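PDB 3GDC: multicopper oxidase from Arthrobacter sp. FB24, which probably oxidises phenolic or related substrates with its bound copper ions and passes the electrons to molecular oxygen, as laccases do. Local coordinates for residues L204-L209 with R253-L258; F228-T233 with D244-V249. All coordinates share one frame; numbering follows the deposited sequence.

In the fold
Both interactions are buried in the C-terminal cupredoxin-type domain, their centres about 8 Å apart, and they share one sheet, in which strands 253-258 and 228-232 are neighbours. Interaction 1 works within that sheet: two adjacent antiparallel strands, their segment axes 4.6 Å apart at the closest, are tied by backbone hydrogen bonds and one salt bridge. Interaction 2 works between sheets: strand 228-232 faces strand 245-249 of the other layer, with a closest axis approach of 9.3 Å, so the contact is carried chiefly by side chains, with one ring also lying against backbone atoms of Asp244. The two join where Ile255 O lies 2.8 Å from Tyr231 N, a probable hydrogen bond, and where Leu256 touches Phe228 and Tyr230.

Interaction 1 of 2, residues L204-L209 with R253-L258; sequences LVRIHL and RGILEL
Leu256, Leu258 and Leu209 bury the most surface here, all on the same face of the sheet. Leu256 CD2 lies 3.8 Å from Leu209 CB, the two side chains crossing obliquely, while its CG packs on Ile207 CB. In Leu258 a chi1 of 71° sets CG between the backbone N and the carbonyl carbon; CD2, further out, is 4.3 Å from both Val205 CB and Ile207 CD1. Beneath this row the backbones pair in register: Ile207 N to Leu256 O and Leu256 N to Ile207 O each measure 2.8 Å, and Val205 with Leu258 and Leu209 with Gly254 form equivalent pairs. On the other face Arg206 lies beside Glu257 and grips OE2 side-on, NE at 2.8 Å and NH2 at 2.9 Å, both from above one face of the carboxylate, whose plane is turned 41° from the guanidinium. NH2 also bonds Pro159 O. An alanine in place of Arg206 would probably leave the Glu257 carboxylate without its charged mate and Ile255 CG2 without the CG that packs on it. With axes 162° apart, 205-209 and 253-258 are adjacent antiparallel strands of a cupredoxin-type beta sandwich.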
ATOM      1  N   LEU A 204       1.897  -3.179 -27.961  1.00 21.67           N
ATOM      2  CA  LEU A 204       1.326  -2.587 -26.754  1.00 20.91           C
ATOM      3  C   LEU A 204       0.374  -3.546 -26.038  1.00 20.31           C
ATOM      4  O   LEU A 204      -0.713  -3.857 -26.541  1.00 20.72           O
ATOM      5  CB  LEU A 204       0.607  -1.278 -27.071  1.00 21.31           C
ATOM      6  CG  LEU A 204       0.084  -0.511 -25.852  1.00 21.41           C
ATOM      7  CD1 LEU A 204       1.210  -0.129 -24.900  1.00 21.99           C
ATOM      8  CD2 LEU A 204      -0.657   0.737 -26.325  1.00 22.84           C
ATOM      9  N   VAL A 205       0.796  -4.006 -24.862  1.00 19.58           N
ATOM     10  CA  VAL A 205       0.004  -4.918 -24.040  1.00 18.44           C
ATOM     11  C   VAL A 205      -0.665  -4.100 -22.929  1.00 17.74           C
ATOM     12  O   VAL A 205       0.002  -3.320 -22.259  1.00 17.58           O
ATOM     13  CB  VAL A 205       0.892  -6.039 -23.444  1.00 18.49           C
ATOM     14  CG1 VAL A 205       0.090  -6.912 -22.455  1.00 19.35           C
ATOM     15  CG2 VAL A 205       1.510  -6.888 -24.561  1.00 19.44           C
ATOM     16  N   ARG A 206      -1.981  -4.262 -22.760  1.00 17.00           N
ATOM     17  CA  ARG A 206      -2.739  -3.537 -21.751  1.00 15.81           C
ATOM     18  C   ARG A 206      -3.435  -4.558 -20.849  1.00 16.03           C
ATOM     19  O   ARG A 206      -4.245  -5.366 -21.311  1.00 15.45           O
ATOM     20  CB  ARG A 206      -3.774  -2.590 -22.403  1.00 16.36           C
ATOM     21  CG  ARG A 206      -4.689  -1.859 -21.430  1.00 16.35           C
ATOM     22  CD  ARG A 206      -5.562  -0.787 -22.124  1.00 17.07           C
ATOM     23  NE  ARG A 206      -4.732   0.265 -22.715  1.00 18.62           N
ATOM     24  CZ  ARG A 206      -4.958   0.844 -23.897  1.00 19.94           C
ATOM     25  NH1 ARG A 206      -6.004   0.490 -24.626  1.00 21.25           N
ATOM     26  NH2 ARG A 206      -4.124   1.780 -24.345  1.00 20.38           N
ATOM     27  N   ILE A 207      -3.107  -4.516 -19.567  1.00 14.67           N
ATOM     28  CA  ILE A 207      -3.645  -5.475 -18.614  1.00 14.15           C
ATOM     29  C   ILE A 207      -4.541  -4.760 -17.607  1.00 13.61           C
ATOM     30  O   ILE A 207      -4.126  -3.789 -16.978  1.00 13.90           O
ATOM     31  CB  ILE A 207      -2.502  -6.198 -17.840  1.00 14.35           C
ATOM     32  CG1 ILE A 207      -1.505  -6.846 -18.806  1.00 14.77           C
ATOM     33  CG2 ILE A 207      -3.088  -7.234 -16.854  1.00 14.42           C
ATOM     34  CD1 ILE A 207      -0.191  -7.304 -18.123  1.00 15.51           C
ATOM     35  N   HIS A 208      -5.756  -5.267 -17.440  1.00 12.74           N
ATOM     36  CA  HIS A 208      -6.621  -4.826 -16.356  1.00 12.75           C
ATOM     37  C   HIS A 208      -6.391  -5.749 -15.163  1.00 12.45           C
ATOM     38  O   HIS A 208      -6.831  -6.895 -15.176  1.00 12.63           O
ATOM     39  CB  HIS A 208      -8.081  -4.877 -16.801  1.00 13.65           C
ATOM     40  CG  HIS A 208      -8.347  -4.009 -17.984  1.00 13.22           C
ATOM     41  ND1 HIS A 208      -8.668  -2.674 -17.872  1.00 15.59           N
ATOM     42  CD2 HIS A 208      -8.266  -4.271 -19.310  1.00 15.34           C
ATOM     43  CE1 HIS A 208      -8.804  -2.157 -19.080  1.00 16.68           C
ATOM     44  NE2 HIS A 208      -8.555  -3.101 -19.970  1.00 16.80           N
ATOM     45  N   LEU A 209      -5.727  -5.233 -14.133  1.00 12.67           N
ATOM     46  CA  LEU A 209      -5.346  -6.056 -12.971  1.00 12.80           C
ATOM     47  C   LEU A 209      -6.216  -5.730 -11.783  1.00 12.99           C
ATOM     48  O   LEU A 209      -6.251  -4.579 -11.348  1.00 12.99           O
ATOM     49  CB  LEU A 209      -3.879  -5.794 -12.598  1.00 13.39           C
ATOM     50  CG  LEU A 209      -3.359  -6.586 -11.394  1.00 14.25           C
ATOM     51  CD1 LEU A 209      -3.170  -8.033 -11.788  1.00 13.14           C
ATOM     52  CD2 LEU A 209      -2.042  -5.969 -10.936  1.00 15.25           C
ATOM     53  N   ARG A 253      -7.537  -1.869  -8.053  1.00 15.13           N
ATOM     54  CA  ARG A 253      -7.390  -2.399  -9.403  1.00 14.39           C
ATOM     55  C   ARG A 253      -6.846  -1.284 -10.271  1.00 13.86           C
ATOM     56  O   ARG A 253      -6.840  -0.121  -9.857  1.00 14.05           O
ATOM     57  CB  ARG A 253      -8.713  -2.976  -9.945  1.00 13.85           C
ATOM     58  CG  ARG A 253      -9.808  -1.953 -10.286  1.00 14.77           C
ATOM     59  CD  ARG A 253     -10.515  -1.460  -9.037  1.00 16.14           C
ATOM     60  NE  ARG A 253     -11.655  -0.594  -9.358  1.00 13.58           N
ATOM     61  CZ  ARG A 253     -12.402   0.038  -8.457  1.00 16.37           C
ATOM     62  NH1 ARG A 253     -12.158  -0.093  -7.155  1.00 16.13           N
ATOM     63  NH2 ARG A 253     -13.408   0.807  -8.864  1.00 14.55           N
ATOM     64  N   GLY A 254      -6.356  -1.629 -11.453  1.00 12.95           N
ATOM     65  CA  GLY A 254      -5.779  -0.623 -12.339  1.00 13.38           C
ATOM     66  C   GLY A 254      -5.392  -1.194 -13.679  1.00 13.75           C
ATOM     67  O   GLY A 254      -5.584  -2.386 -13.937  1.00 14.31           O
ATOM     68  N   ILE A 255      -4.850  -0.338 -14.535  1.00 13.94           N
ATOM     69  CA  ILE A 255      -4.381  -0.760 -15.839  1.00 14.23           C
ATOM     70  C   ILE A 255      -2.861  -0.701 -15.875  1.00 14.63           C
ATOM     71  O   ILE A 255      -2.271   0.285 -15.422  1.00 14.74           O
ATOM     72  CB  ILE A 255      -4.956   0.124 -16.970  1.00 14.34           C
ATOM     73  CG1 ILE A 255      -6.487   0.042 -16.952  1.00 13.89           C
ATOM     74  CG2 ILE A 255      -4.378  -0.297 -18.319  1.00 15.38           C
ATOM     75  CD1 ILE A 255      -7.189   1.009 -17.924  1.00 15.78           C
ATOM     76  N   LEU A 256      -2.246  -1.764 -16.397  1.00 15.43           N
ATOM     77  CA  LEU A 256      -0.817  -1.758 -16.692  1.00 16.44           C
ATOM     78  C   LEU A 256      -0.639  -1.731 -18.201  1.00 16.82           C
ATOM     79  O   LEU A 256      -1.336  -2.454 -18.921  1.00 16.77           O
ATOM     80  CB  LEU A 256      -0.091  -2.992 -16.144  1.00 16.87           C
ATOM     81  CG  LEU A 256      -0.518  -3.905 -14.992  1.00 20.07           C
ATOM     82  CD1 LEU A 256       0.720  -4.504 -14.342  1.00 18.95           C
ATOM     83  CD2 LEU A 256      -1.426  -3.285 -13.943  1.00 19.96           C
ATOM     84  N   GLU A 257       0.297  -0.918 -18.674  1.00 17.19           N
ATOM     85  CA  GLU A 257       0.617  -0.862 -20.098  1.00 18.42           C
ATOM     86  C   GLU A 257       2.104  -1.065 -20.313  1.00 18.38           C
ATOM     87  O   GLU A 257       2.927  -0.406 -19.663  1.00 18.31           O
ATOM     88  CB  GLU A 257       0.190   0.475 -20.711  1.00 18.39           C
ATOM     89  CG  GLU A 257      -1.313   0.723 -20.675  1.00 20.91           C
ATOM     90  CD  GLU A 257      -1.742   1.876 -21.576  1.00 21.50           C
ATOM     91  OE1 GLU A 257      -0.862   2.516 -22.188  1.00 25.75           O
ATOM     92  OE2 GLU A 257      -2.966   2.130 -21.672  1.00 26.39           O
ATOM     93  N   LEU A 258       2.448  -1.986 -21.204  1.00 18.34           N
ATOM     94  CA  LEU A 258       3.845  -2.162 -21.573  1.00 19.81           C
ATOM     95  C   LEU A 258       4.066  -2.709 -22.980  1.00 19.74           C
ATOM     96  O   LEU A 258       3.150  -3.215 -23.614  1.00 18.99           O
ATOM     97  CB  LEU A 258       4.564  -3.034 -20.538  1.00 19.97           C
ATOM     98  CG  LEU A 258       4.261  -4.529 -20.460  1.00 21.73           C
ATOM     99  CD1 LEU A 258       5.340  -5.157 -19.592  1.00 23.04           C
ATOM    100  CD2 LEU A 258       2.894  -4.796 -19.861  1.00 23.05           C
TER

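Interaction 2 of 2, residues F228-T233 with D244-V249; sequences FHYYPT and DTISQV
The space between the two sheets of a cupredoxin-type beta sandwich is filled here by Phe228 and Tyr230 from one layer and Ile246 and Gln248 from the other. The strand axes run 9.3 Å apart at their closest and only 19° from parallel, too far for backbone pairing, so the contact rests chiefly on side chains. One methyl of Ile246 serves both rings. This CG2 meets Phe228 in the plane of the ring, 3.6 Å from CE1 at the edge, and it also stands over one face of Tyr230, 4.0 Å above the plane and displaced toward the rim. The Tyr230 side chain crosses that of Ile246 at about a right angle, and Ile246 CD1 adds a contact to CE1 of the tyrosine. The opposite face of the Tyr230 ring is met by Pro232 N from its own strand. In Phe228 the first torsion sets CG between the backbone N and the carbonyl carbon. Further out, the ring reaches the start of the other segment, where CE2 is 3.6 Å from Asp244 C. Leu256 touches both rings from strand 253-258, and Phe221 of strand 218-223 packs against Ile246. At its start, 244-249 also reaches a subunit interface: the Asp244 carboxylate forms a salt bridge with Arg253 of the third subunit, and its OD1 accepts from Thr245 OG1. Toward the other end the packing turns polar. Gln248 is extended beyond CG, and its amide plane stands 46° from the Tyr230 ring. NE2 bonds Leu209 O as well, so two acceptors fix the buried amide nitrogen; its bond to Tyr230 OH is 3.0 Å long, with an N-H...O angle of 157° and the hydroxyl oxygen close to the amide plane.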
ATOM      1  N   PHE A 228       6.265  -1.156 -16.649  1.00 16.36           N
ATOM      2  CA  PHE A 228       4.951  -0.786 -17.179  1.00 16.19           C
ATOM      3  C   PHE A 228       4.520   0.564 -16.637  1.00 16.33           C
ATOM      4  O   PHE A 228       4.964   0.972 -15.562  1.00 16.28           O
ATOM      5  CB  PHE A 228       3.900  -1.860 -16.846  1.00 15.63           C
ATOM      6  CG  PHE A 228       3.868  -2.265 -15.396  1.00 14.55           C
ATOM      7  CD1 PHE A 228       3.125  -1.536 -14.470  1.00 13.65           C
ATOM      8  CD2 PHE A 228       4.564  -3.403 -14.960  1.00 14.06           C
ATOM      9  CE1 PHE A 228       3.089  -1.897 -13.125  1.00 14.64           C
ATOM     10  CE2 PHE A 228       4.523  -3.775 -13.621  1.00 13.90           C
ATOM     11  CZ  PHE A 228       3.778  -3.019 -12.703  1.00 14.40           C
ATOM     12  N   HIS A 229       3.659   1.257 -17.388  1.00 15.93           N
ATOM     13  CA  HIS A 229       2.964   2.414 -16.856  1.00 16.37           C
ATOM     14  C   HIS A 229       1.727   1.927 -16.139  1.00 15.59           C
ATOM     15  O   HIS A 229       1.042   1.029 -16.627  1.00 16.26           O
ATOM     16  CB  HIS A 229       2.588   3.401 -17.964  1.00 16.37           C
ATOM     17  CG  HIS A 229       3.744   4.235 -18.427  1.00 17.84           C
ATOM     18  ND1 HIS A 229       4.482   3.932 -19.549  1.00 20.55           N
ATOM     19  CD2 HIS A 229       4.312   5.337 -17.887  1.00 19.33           C
ATOM     20  CE1 HIS A 229       5.444   4.827 -19.695  1.00 20.80           C
ATOM     21  NE2 HIS A 229       5.363   5.691 -18.698  1.00 21.77           N
ATOM     22  N   TYR A 230       1.463   2.484 -14.965  1.00 14.97           N
ATOM     23  CA  TYR A 230       0.324   2.047 -14.178  1.00 14.82           C
ATOM     24  C   TYR A 230      -0.710   3.161 -14.008  1.00 15.04           C
ATOM     25  O   TYR A 230      -0.361   4.300 -13.683  1.00 15.18           O
ATOM     26  CB  TYR A 230       0.773   1.518 -12.813  1.00 15.74           C
ATOM     27  CG  TYR A 230      -0.353   0.977 -11.980  1.00 15.06           C
ATOM     28  CD1 TYR A 230      -1.039  -0.181 -12.360  1.00 14.38           C
ATOM     29  CD2 TYR A 230      -0.735   1.609 -10.804  1.00 13.67           C
ATOM     30  CE1 TYR A 230      -2.080  -0.684 -11.587  1.00 16.12           C
ATOM     31  CE2 TYR A 230      -1.770   1.107 -10.025  1.00 14.64           C
ATOM     32  CZ  TYR A 230      -2.434  -0.031 -10.418  1.00 15.35           C
ATOM     33  OH  TYR A 230      -3.466  -0.516  -9.654  1.00 16.79           O
ATOM     34  N   TYR A 231      -1.972   2.809 -14.231  1.00 14.19           N
ATOM     35  CA  TYR A 231      -3.087   3.741 -14.127  1.00 15.20           C
ATOM     36  C   TYR A 231      -4.057   3.230 -13.076  1.00 14.43           C
ATOM     37  O   TYR A 231      -4.867   2.356 -13.382  1.00 14.74           O
ATOM     38  CB  TYR A 231      -3.844   3.842 -15.458  1.00 15.99           C
ATOM     39  CG  TYR A 231      -3.028   4.246 -16.655  1.00 16.21           C
ATOM     40  CD1 TYR A 231      -3.152   5.523 -17.194  1.00 18.21           C
ATOM     41  CD2 TYR A 231      -2.170   3.345 -17.279  1.00 16.01           C
ATOM     42  CE1 TYR A 231      -2.422   5.898 -18.297  1.00 18.43           C
ATOM     43  CE2 TYR A 231      -1.426   3.711 -18.403  1.00 17.74           C
ATOM     44  CZ  TYR A 231      -1.560   4.988 -18.898  1.00 18.84           C
ATOM     45  OH  TYR A 231      -0.849   5.369 -20.001  1.00 19.27           O
ATOM     46  N   PRO A 232      -3.962   3.749 -11.836  1.00 14.88           N
ATOM     47  CA  PRO A 232      -4.792   3.278 -10.724  1.00 14.78           C
ATOM     48  C   PRO A 232      -6.273   3.428 -11.056  1.00 14.92           C
ATOM     49  O   PRO A 232      -6.697   4.505 -11.475  1.00 14.70           O
ATOM     50  CB  PRO A 232      -4.420   4.208  -9.560  1.00 16.02           C
ATOM     51  CG  PRO A 232      -3.187   4.898  -9.958  1.00 15.80           C
ATOM     52  CD  PRO A 232      -3.002   4.794 -11.432  1.00 15.16           C
ATOM     53  N   THR A 233      -7.028   2.342 -10.886  1.00 14.35           N
ATOM     54  CA  THR A 233      -8.466   2.270 -11.188  1.00 15.10           C
ATOM     55  C   THR A 233      -8.802   2.518 -12.678  1.00 14.47           C
ATOM     56  O   THR A 233      -9.981   2.502 -13.056  1.00 14.75           O
ATOM     57  CB  THR A 233      -9.307   3.199 -10.245  1.00 15.08           C
ATOM     58  OG1 THR A 233      -8.705   3.229  -8.937  1.00 16.51           O
ATOM     59  CG2 THR A 233     -10.761   2.686 -10.111  1.00 15.02           C
ATOM     60  N   ASP A 244       8.097  -1.733 -12.134  1.00 16.50           N
ATOM     61  CA  ASP A 244       7.990  -3.168 -12.402  1.00 16.66           C
ATOM     62  C   ASP A 244       7.235  -3.934 -11.321  1.00 15.95           C
ATOM     63  O   ASP A 244       7.024  -5.129 -11.461  1.00 15.15           O
ATOM     64  CB  ASP A 244       9.373  -3.794 -12.634  1.00 16.79           C
ATOM     65  CG  ASP A 244      10.325  -3.581 -11.449  1.00 18.27           C
ATOM     66  OD1 ASP A 244       9.843  -3.358 -10.324  1.00 20.44           O
ATOM     67  OD2 ASP A 244      11.547  -3.639 -11.658  1.00 20.21           O
ATOM     68  N   THR A 245       6.853  -3.239 -10.249  1.00 16.04           N
ATOM     69  CA  THR A 245       6.160  -3.846  -9.112  1.00 16.16           C
ATOM     70  C   THR A 245       5.080  -2.889  -8.609  1.00 16.09           C
ATOM     71  O   THR A 245       5.357  -1.717  -8.382  1.00 16.07           O
ATOM     72  CB  THR A 245       7.133  -4.134  -7.942  1.00 16.60           C
ATOM     73  OG1 THR A 245       8.201  -4.970  -8.400  1.00 18.66           O
ATOM     74  CG2 THR A 245       6.419  -4.836  -6.790  1.00 16.96           C
ATOM     75  N   ILE A 246       3.858  -3.392  -8.444  1.00 16.52           N
ATOM     76  CA  ILE A 246       2.792  -2.584  -7.849  1.00 16.92           C
ATOM     77  C   ILE A 246       2.017  -3.359  -6.803  1.00 16.49           C
ATOM     78  O   ILE A 246       1.973  -4.593  -6.845  1.00 15.88           O
ATOM     79  CB  ILE A 246       1.808  -1.995  -8.912  1.00 17.11           C
ATOM     80  CG1 ILE A 246       1.217  -3.078  -9.813  1.00 17.99           C
ATOM     81  CG2 ILE A 246       2.454  -0.897  -9.708  1.00 20.48           C
ATOM     82  CD1 ILE A 246      -0.195  -3.425  -9.420  1.00 21.34           C
ATOM     83  N   SER A 247       1.384  -2.639  -5.882  1.00 16.15           N
ATOM     84  CA  SER A 247       0.594  -3.279  -4.829  1.00 16.30           C
ATOM     85  C   SER A 247      -0.869  -2.838  -4.887  1.00 16.16           C
ATOM     86  O   SER A 247      -1.179  -1.730  -5.362  1.00 16.63           O
ATOM     87  CB  SER A 247       1.183  -2.966  -3.452  1.00 17.19           C
ATOM     88  OG  SER A 247       1.087  -1.577  -3.169  1.00 19.64           O
ATOM     89  N   GLN A 248      -1.747  -3.716  -4.409  1.00 15.18           N
ATOM     90  CA  GLN A 248      -3.183  -3.463  -4.347  1.00 15.12           C
ATOM     91  C   GLN A 248      -3.764  -4.130  -3.111  1.00 14.93           C
ATOM     92  O   GLN A 248      -3.531  -5.311  -2.881  1.00 15.61           O
ATOM     93  CB  GLN A 248      -3.861  -4.055  -5.588  1.00 14.37           C
ATOM     94  CG  GLN A 248      -3.437  -3.430  -6.924  1.00 14.72           C
ATOM     95  CD  GLN A 248      -4.117  -4.096  -8.118  1.00 14.73           C
ATOM     96  OE1 GLN A 248      -4.661  -5.189  -7.997  1.00 15.12           O
ATOM     97  NE2 GLN A 248      -4.088  -3.433  -9.273  1.00 13.59           N
ATOM     98  N   VAL A 249      -4.545  -3.399  -2.321  1.00 14.85           N
ATOM     99  CA  VAL A 249      -5.346  -4.049  -1.289  1.00 14.64           C
ATOM    100  C   VAL A 249      -6.606  -4.585  -1.975  1.00 14.53           C
ATOM    101  O   VAL A 249      -6.831  -4.318  -3.156  1.00 14.55           O
ATOM    102  CB  VAL A 249      -5.735  -3.075  -0.156  1.00 14.67           C
ATOM    103  CG1 VAL A 249      -4.480  -2.470   0.487  1.00 15.75           C
ATOM    104  CG2 VAL A 249      -6.702  -1.960  -0.684  1.00 15.03           C
TER